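Long-range contact in tRNA (guanine(6)-N2)-methyltransferase (Thermus thermophilus, PDB 3TMA), which transfers a methyl group from S-adenosyl-L-methionine to the N2 atom of the guanosine at position 6 of tRNA(Phe): residues Leu315-Pro320 and Arg347-Glu352. Numbering follows the deposited sequence.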
# COMPACT_ATOMS: atom_id res chain seq x y z
N LEU A 315 14.49 -3.87 4.56
CA LEU A 315 14.70 -4.38 3.25
C LEU A 315 13.70 -5.38 2.77
O LEU A 315 13.18 -6.14 3.52
CB LEU A 315 16.15 -4.82 3.02
CG LEU A 315 16.67 -6.22 3.29
CD1 LEU A 315 15.92 -7.25 2.40
CD2 LEU A 315 18.15 -6.17 2.93
N LEU A 316 13.44 -5.33 1.49
CA LEU A 316 12.44 -6.24 0.90
C LEU A 316 13.14 -7.30 0.04
O LEU A 316 14.00 -6.94 -0.79
CB LEU A 316 11.52 -5.36 0.04
CG LEU A 316 10.19 -5.75 -0.58
CD1 LEU A 316 9.16 -6.30 0.41
CD2 LEU A 316 9.70 -4.45 -1.18
N THR A 317 12.81 -8.58 0.20
CA THR A 317 13.46 -9.61 -0.62
C THR A 317 12.56 -10.84 -0.85
O THR A 317 11.92 -11.32 0.08
CB THR A 317 14.85 -10.11 0.03
OG1 THR A 317 15.37 -11.21 -0.73
CG2 THR A 317 14.62 -10.60 1.46
N LEU A 318 12.62 -11.38 -2.06
CA LEU A 318 12.05 -12.69 -2.36
C LEU A 318 12.91 -13.86 -1.92
O LEU A 318 12.47 -15.04 -1.98
CB LEU A 318 11.68 -12.82 -3.86
CG LEU A 318 10.43 -11.98 -4.22
CD1 LEU A 318 10.39 -11.67 -5.74
CD2 LEU A 318 9.15 -12.70 -3.75
N ARG A 319 14.13 -13.57 -1.46
CA ARG A 319 15.07 -14.65 -1.13
C ARG A 319 15.58 -14.54 0.32
O ARG A 319 16.76 -14.26 0.54
CB ARG A 319 16.24 -14.60 -2.12
CG ARG A 319 15.85 -15.07 -3.54
CD ARG A 319 17.03 -15.01 -4.49
NE ARG A 319 16.68 -15.39 -5.85
CZ ARG A 319 16.73 -16.62 -6.34
NH1 ARG A 319 17.15 -17.67 -5.61
NH2 ARG A 319 16.39 -16.80 -7.60
N PRO A 320 14.72 -14.84 1.31
CA PRO A 320 15.12 -14.64 2.71
C PRO A 320 16.27 -15.54 3.16
O PRO A 320 17.16 -15.07 3.90
CB PRO A 320 13.84 -14.92 3.51
CG PRO A 320 12.99 -15.78 2.60
CD PRO A 320 13.31 -15.27 1.20
N ARG A 347 9.59 -11.00 1.79
CA ARG A 347 9.72 -10.71 3.21
C ARG A 347 10.23 -9.28 3.36
O ARG A 347 10.97 -8.79 2.49
CB ARG A 347 10.73 -11.69 3.84
CG ARG A 347 10.08 -13.03 4.26
CD ARG A 347 9.56 -13.84 3.06
NE ARG A 347 9.16 -15.19 3.49
CZ ARG A 347 8.03 -15.80 3.17
NH1 ARG A 347 7.26 -15.32 2.19
NH2 ARG A 347 7.73 -16.96 3.75
N VAL A 348 9.83 -8.61 4.44
CA VAL A 348 10.52 -7.36 4.87
C VAL A 348 11.34 -7.72 6.12
O VAL A 348 10.81 -8.31 7.09
CB VAL A 348 9.55 -6.20 5.24
CG1 VAL A 348 10.36 -4.99 5.81
CG2 VAL A 348 8.74 -5.73 3.99
N PHE A 349 12.62 -7.41 6.08
CA PHE A 349 13.46 -7.58 7.28
C PHE A 349 13.85 -6.22 7.80
O PHE A 349 14.13 -5.34 6.99
CB PHE A 349 14.74 -8.34 6.87
CG PHE A 349 14.48 -9.80 6.51
CD1 PHE A 349 13.94 -10.68 7.42
CD2 PHE A 349 14.85 -10.29 5.27
CE1 PHE A 349 13.73 -12.07 7.10
CE2 PHE A 349 14.67 -11.69 4.97
CZ PHE A 349 14.09 -12.55 5.89
N VAL A 350 13.83 -6.03 9.11
CA VAL A 350 14.43 -4.85 9.72
C VAL A 350 15.69 -5.29 10.45
O VAL A 350 15.63 -6.17 11.32
CB VAL A 350 13.45 -4.15 10.72
CG1 VAL A 350 14.11 -2.87 11.30
CG2 VAL A 350 12.17 -3.75 9.95
N LEU A 351 16.80 -4.67 10.09
CA LEU A 351 18.10 -4.95 10.71
C LEU A 351 18.53 -3.73 11.50
O LEU A 351 18.23 -2.59 11.12
CB LEU A 351 19.15 -5.23 9.62
CG LEU A 351 18.72 -6.17 8.49
CD1 LEU A 351 19.69 -6.09 7.33
CD2 LEU A 351 18.56 -7.61 8.96
N GLU A 352 19.18 -3.96 12.64
CA GLU A 352 19.75 -2.89 13.42
C GLU A 352 21.25 -3.15 13.58
O GLU A 352 21.68 -4.26 13.91
CB GLU A 352 19.09 -2.78 14.82
CG GLU A 352 19.71 -1.67 15.67
CD GLU A 352 19.14 -1.56 17.09
OE1 GLU A 352 18.36 -2.44 17.51
OE2 GLU A 352 19.51 -0.60 17.82
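Leu315 and Phe349 face each other as an antiparallel hydrogen-bonded pair, as do Thr317 and Arg347 two residues along, so four backbone bonds join the strands, each 2.9 Å long: Leu315 N to Phe349 O, Phe349 N to Leu315 O, Thr317 N to Arg347 O and Arg347 N to Thr317 O. Leu316 and Val348 form the non-hydrogen-bonded pair between them; Leu316 CA and Val348 CA are 4.5 Å apart. On the face that carries Leu315, Thr317, Arg347 and Phe349, the phenyl ring is the main meeting point. Phe349 CG, anti to the carbonyl carbon (chi1 -70°), carries the ring across, and its CD2-CE2-CZ side meets Thr317 and Pro320. Pro320 CB meets the ring edge 3.4 Å from Phe349 CZ, and Leu315 CD1 also comes to the edge, while Thr317 CG2 approaches Phe349 CE2 obliquely at 3.7 Å. Arg347 CB, two residues back on the same strand, lies above one face, offset toward the rim. In the Rossmann-fold methyltransferase sheet (strand order 3-2-1-4-5-7-6), the seventh strand, 347-353, slots antiparallel between 312-317 and 331-338. At the end of strand 312-317, Thr317 OG1 accepts a 2.8 Å bond from Arg319 N, an ST turn; Arg319 is the N-cap of helix 320-326, and Tyr296 OH is a second partner of that hydroxyl. Pro320 CG then packs against Arg347 CD at 4.0 Å, where the arginine chain bends at chi2 (66°), and Arg347 NH1 bonds to Tyr345 O. On the Leu316 face, Leu316 CD1 touches Val348 CG2 at 3.6 Å, and the leucine side chain lies close to Asn279, which by similarity binds S-adenosyl-L-methionine.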